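Local atomic coordinates of NalP translocator (Neisseria meningitidis, PDB entry 1UYN), a protein that forms the outer-membrane beta-barrel of an autotransporter, providing a hydrophilic pore for moving its secreted serine protease passenger domain to the cell surface. Residues 55-59 and 60-64; 233-236 and 237-241. All blocks are in the same frame, centred on the assembly; numbering follows the deposited sequence.

Interaction 1: residues 55-59 and 60-64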
loop_
_atom_site.group_PDB
_atom_site.type_symbol
_atom_site.label_atom_id
_atom_site.label_comp_id
_atom_site.label_asym_id
_atom_site.label_seq_id
_atom_site.Cartn_x
_atom_site.Cartn_y
_atom_site.Cartn_z
ATOM N N THR A 55 3.603 -5.243 13.586
ATOM C CA THR A 55 2.689 -5.506 14.684
ATOM C C THR A 55 1.735 -4.305 14.802
ATOM O O THR A 55 2.068 -3.191 14.374
ATOM C CB THR A 55 3.470 -5.716 15.991
ATOM O OG1 THR A 55 4.446 -4.688 16.130
ATOM C CG2 THR A 55 4.303 -6.978 15.944
ATOM N N TRP A 56 0.551 -4.526 15.379
ATOM C CA TRP A 56 -0.446 -3.467 15.454
ATOM C C TRP A 56 -1.440 -3.752 16.569
ATOM O O TRP A 56 -2.135 -4.752 16.531
ATOM C CB TRP A 56 -1.133 -3.376 14.089
ATOM C CG TRP A 56 -1.957 -2.129 13.766
ATOM C CD1 TRP A 56 -2.245 -1.060 14.592
ATOM C CD2 TRP A 56 -2.617 -1.841 12.506
ATOM N NE1 TRP A 56 -3.033 -0.144 13.924
ATOM C CE2 TRP A 56 -3.284 -0.594 12.653
ATOM C CE3 TRP A 56 -2.709 -2.515 11.270
ATOM C CZ2 TRP A 56 -4.028 -0.006 11.619
ATOM C CZ3 TRP A 56 -3.471 -1.929 10.232
ATOM C CH2 TRP A 56 -4.117 -0.689 10.417
ATOM N N GLU A 57 -1.496 -2.892 17.578
ATOM C CA GLU A 57 -2.628 -2.880 18.500
ATOM C C GLU A 57 -3.807 -2.077 17.922
ATOM O O GLU A 57 -3.720 -0.859 17.775
ATOM C CB GLU A 57 -2.235 -2.277 19.842
ATOM C CG GLU A 57 -3.263 -2.525 20.943
ATOM C CD GLU A 57 -2.930 -3.748 21.752
ATOM O OE1 GLU A 57 -1.927 -4.410 21.377
ATOM O OE2 GLU A 57 -3.647 -4.051 22.757
ATOM N N GLN A 58 -4.903 -2.761 17.621
ATOM C CA GLN A 58 -6.083 -2.140 17.045
ATOM C C GLN A 58 -7.212 -2.178 18.052
ATOM O O GLN A 58 -8.090 -3.058 17.992
ATOM C CB GLN A 58 -6.526 -2.883 15.781
ATOM C CG GLN A 58 -5.580 -2.750 14.604
ATOM C CD GLN A 58 -6.236 -3.128 13.304
ATOM O OE1 GLN A 58 -7.187 -2.457 12.881
ATOM N NE2 GLN A 58 -5.721 -4.193 12.641
ATOM N N GLY A 59 -7.180 -1.220 18.984
ATOM C CA GLY A 59 -8.229 -1.054 19.973
ATOM C C GLY A 59 -8.303 -2.232 20.909
ATOM O O GLY A 59 -9.337 -2.873 21.012
ATOM N N GLY A 60 -7.190 -2.528 21.569
ATOM C CA GLY A 60 -7.154 -3.535 22.620
ATOM C C GLY A 60 -6.577 -4.876 22.173
ATOM O O GLY A 60 -6.157 -5.695 23.012
ATOM N N VAL A 61 -6.519 -5.089 20.860
ATOM C CA VAL A 61 -6.092 -6.361 20.302
ATOM C C VAL A 61 -4.798 -6.183 19.525
ATOM O O VAL A 61 -4.804 -5.500 18.514
ATOM C CB VAL A 61 -7.200 -6.909 19.372
ATOM C CG1 VAL A 61 -6.922 -8.330 18.969
ATOM C CG2 VAL A 61 -8.566 -6.815 20.058
ATOM N N GLU A 62 -3.699 -6.787 19.997
ATOM C CA GLU A 62 -2.440 -6.837 19.221
ATOM C C GLU A 62 -2.513 -7.915 18.169
ATOM O O GLU A 62 -3.073 -8.972 18.398
ATOM C CB GLU A 62 -1.148 -7.081 20.077
ATOM C CG GLU A 62 0.104 -6.324 19.533
ATOM C CD GLU A 62 1.471 -6.935 19.915
ATOM O OE1 GLU A 62 1.851 -7.989 19.350
ATOM O OE2 GLU A 62 2.200 -6.352 20.762
ATOM N N GLY A 63 -1.887 -7.649 17.036
ATOM C CA GLY A 63 -1.834 -8.587 15.948
ATOM C C GLY A 63 -0.577 -8.443 15.142
ATOM O O GLY A 63 0.221 -7.519 15.364
ATOM N N LYS A 64 -0.375 -9.387 14.228
ATOM C CA LYS A 64 0.838 -9.435 13.446
ATOM C C LYS A 64 0.436 -9.612 11.993
ATOM O O LYS A 64 -0.165 -10.617 11.606
ATOM C CB LYS A 64 1.763 -10.566 13.928
ATOM C CG LYS A 64 2.653 -10.184 15.114
ATOM C CD LYS A 64 3.138 -11.383 15.960
ATOM C CE LYS A 64 4.226 -10.960 16.973
ATOM N NZ LYS A 64 4.242 -11.765 18.265
#
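Thr55 lays its methyl group along the aliphatic part of Lys64, with Thr55 CG2 3.7 Å from Lys64 CG; the two chains leave the sheet alongside each other. On the same face, two residues nearer the turn on each strand, the Glu57 chain runs roughly perpendicular to that of Glu62. Glu57 extends CG anti to its backbone N (chi1 -167°) and then bends at chi2, which carries its carboxylate over the Gly60-Glu62 backbone and beside CB and CG of Glu62. The two carboxylate planes stand almost perpendicular, 83° apart. Glu57 OE1 and Glu62 OE2 remain separated by 4.6 Å, and their like charges would probably disfavour a closer approach.

These pairs belong to an antiparallel beta-hairpin whose strands, 43-57 and 62-79, are neighbours in the autotransporter barrel. Trp56 N bonds to Gly63 O and Gly63 N to Trp56 O, both at 3.0 Å, a reciprocal hydrogen-bonded pair. Gln58 N then donates to Val61 O at 2.9 Å in a nearly straight bond (167°) that closes the turn. Gly59 and Gly60 form its corner with positive phi, at backbone angles close to those of a type I' turn.

The opposite face, carrying Trp56, looks into the barrel. Gln58 CG rests 3.5 Å above the Trp56 ring plane, displaced from the ring centre toward its periphery, while Tyr295 meets the indole edge-to-face. Farther along the same glutamine side chain, Gln58 NE2 hydrogen-bonds to Asp16 O, tying the hairpin end to helix 12-34 inside the pore.

Interaction 2: residues 233-236 and 237-241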
loop_
_atom_site.group_PDB
_atom_site.type_symbol
_atom_site.label_atom_id
_atom_site.label_comp_id
_atom_site.label_asym_id
_atom_site.label_seq_id
_atom_site.Cartn_x
_atom_site.Cartn_y
_atom_site.Cartn_z
ATOM N N GLU A 233 1.693 10.657 7.777
ATOM C CA GLU A 233 0.490 10.016 7.257
ATOM C C GLU A 233 -0.491 9.845 8.418
ATOM O O GLU A 233 -0.114 9.510 9.526
ATOM C CB GLU A 233 0.882 8.702 6.613
ATOM C CG GLU A 233 -0.247 7.722 6.321
ATOM C CD GLU A 233 0.036 6.822 5.089
ATOM O OE1 GLU A 233 1.169 6.958 4.442
ATOM O OE2 GLU A 233 -0.893 6.036 4.739
ATOM N N ARG A 234 -1.750 10.132 8.181
ATOM C CA ARG A 234 -2.716 10.169 9.256
ATOM C C ARG A 234 -4.119 10.102 8.704
ATOM O O ARG A 234 -4.453 10.832 7.797
ATOM C CB ARG A 234 -2.575 11.469 10.037
ATOM C CG ARG A 234 -3.376 11.535 11.320
ATOM C CD ARG A 234 -3.240 12.851 11.962
ATOM N NE ARG A 234 -3.486 12.861 13.400
ATOM C CZ ARG A 234 -4.679 12.895 13.911
ATOM N NH1 ARG A 234 -5.772 12.879 13.134
ATOM N NH2 ARG A 234 -4.802 12.936 15.209
ATOM N N ASP A 235 -4.970 9.277 9.281
ATOM C CA ASP A 235 -6.344 9.290 8.832
ATOM C C ASP A 235 -6.953 10.608 9.289
ATOM O O ASP A 235 -6.662 11.112 10.365
ATOM C CB ASP A 235 -7.113 8.072 9.330
ATOM C CG ASP A 235 -6.607 6.768 8.730
ATOM O OD1 ASP A 235 -5.830 6.765 7.764
ATOM O OD2 ASP A 235 -6.925 5.660 9.170
ATOM N N LEU A 236 -7.718 11.222 8.412
ATOM C CA LEU A 236 -8.318 12.506 8.706
ATOM C C LEU A 236 -9.718 12.328 9.250
ATOM O O LEU A 236 -10.269 13.272 9.828
ATOM C CB LEU A 236 -8.276 13.429 7.462
ATOM C CG LEU A 236 -6.853 13.613 6.928
ATOM C CD1 LEU A 236 -6.792 14.601 5.770
ATOM C CD2 LEU A 236 -5.935 14.041 8.079
ATOM N N ASN A 237 -10.256 11.119 9.095
ATOM C CA ASN A 237 -11.546 10.714 9.662
ATOM C C ASN A 237 -11.530 9.297 10.148
ATOM O O ASN A 237 -10.491 8.685 10.265
ATOM C CB ASN A 237 -12.694 10.948 8.676
ATOM C CG ASN A 237 -12.668 10.018 7.455
ATOM O OD1 ASN A 237 -11.608 9.771 6.849
ATOM N ND2 ASN A 237 -13.854 9.558 7.040
ATOM N N GLY A 238 -12.688 8.760 10.450
ATOM C CA GLY A 238 -12.780 7.426 11.030
ATOM C C GLY A 238 -12.452 6.298 10.089
ATOM O O GLY A 238 -12.752 6.335 8.884
ATOM N N ARG A 239 -11.802 5.283 10.629
ATOM C CA ARG A 239 -11.506 4.104 9.843
ATOM C C ARG A 239 -11.897 2.953 10.710
ATOM O O ARG A 239 -11.079 2.364 11.376
ATOM C CB ARG A 239 -10.043 4.032 9.461
ATOM C CG ARG A 239 -9.750 2.963 8.428
ATOM C CD ARG A 239 -8.288 2.712 8.204
ATOM N NE ARG A 239 -7.593 3.765 7.440
ATOM C CZ ARG A 239 -7.610 3.886 6.099
ATOM N NH1 ARG A 239 -8.329 3.052 5.336
ATOM N NH2 ARG A 239 -6.922 4.857 5.528
ATOM N N ASP A 240 -13.193 2.684 10.713
ATOM C CA ASP A 240 -13.804 1.590 11.459
ATOM C C ASP A 240 -14.223 0.503 10.476
ATOM O O ASP A 240 -15.046 0.755 9.566
ATOM C CB ASP A 240 -15.052 2.132 12.154
ATOM C CG ASP A 240 -15.413 1.392 13.423
ATOM O OD1 ASP A 240 -14.957 0.234 13.644
ATOM O OD2 ASP A 240 -16.203 1.947 14.241
ATOM N N TYR A 241 -13.651 -0.679 10.649
ATOM C CA TYR A 241 -14.049 -1.827 9.872
ATOM C C TYR A 241 -14.726 -2.871 10.737
ATOM O O TYR A 241 -14.863 -4.009 10.346
ATOM C CB TYR A 241 -12.853 -2.388 9.141
ATOM C CG TYR A 241 -12.257 -1.422 8.145
ATOM C CD1 TYR A 241 -13.076 -0.590 7.371
ATOM C CD2 TYR A 241 -10.882 -1.366 7.959
ATOM C CE1 TYR A 241 -12.546 0.311 6.471
ATOM C CE2 TYR A 241 -10.310 -0.468 7.037
ATOM C CZ TYR A 241 -11.157 0.383 6.298
ATOM O OH TYR A 241 -10.635 1.276 5.393
#
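Where transmembrane strand 224-235 gives way to the loop leading toward strand 265-278, a local salt bridge joins the last strand residue, Asp235, to Arg239. The arginine presents its guanidinium side-on and uses two nitrogens, one for each carboxylate oxygen: Arg239 NE reaches Asp235 OD2 at 2.7 Å, and Arg239 NH2 reaches Asp235 OD1 at 3.1 Å. The two flat groups are inclined by 56°, and both oxygens are met from above the carboxylate plane. The arginine chain leaves the backbone extended, with CG anti to N, and turns at chi3 (-74°) to bring NE and NH2 round to the aspartate. Arg239 NH1, meanwhile, donates to Tyr241 OH at 2.9 Å, close to the guanidinium plane. Arg239 NH2 also forms a salt bridge with Asp182 OD2 on strand 172-192, and Ala22 of helix 12-34 touches the arginine side chain. Bonds on all three nitrogens should thus restrict rotation of the guanidinium. Asn237 anchors the chain in between through Leu208 and Gly206 on strand 199-219. Such paired, bidentate Asp-Arg bonding on the inner side of the wall is in keeping with the hydrophilic, helix-filled pore of this autotransporter barrel.

Along the chain interaction 1 comes first and interaction 2 well after it, yet in space their centres lie only about 16 Å apart and their nearest atoms about 6 Å, without touching. Both belong to the single twelve-stranded antiparallel sheet that closes into the barrel: residues 55-64 turn the first strand into the second, whereas residues 233-241 lead out of the ninth, 224-235. Closure of the sheet into a barrel sets both beside helix 12-34, which is met by side chains of each region, at Asp16 and Ala19 from one and at Ala19 and Ala22 from the other. The same helix-plugged channel is thereby lined from two sections of the barrel distant in sequence.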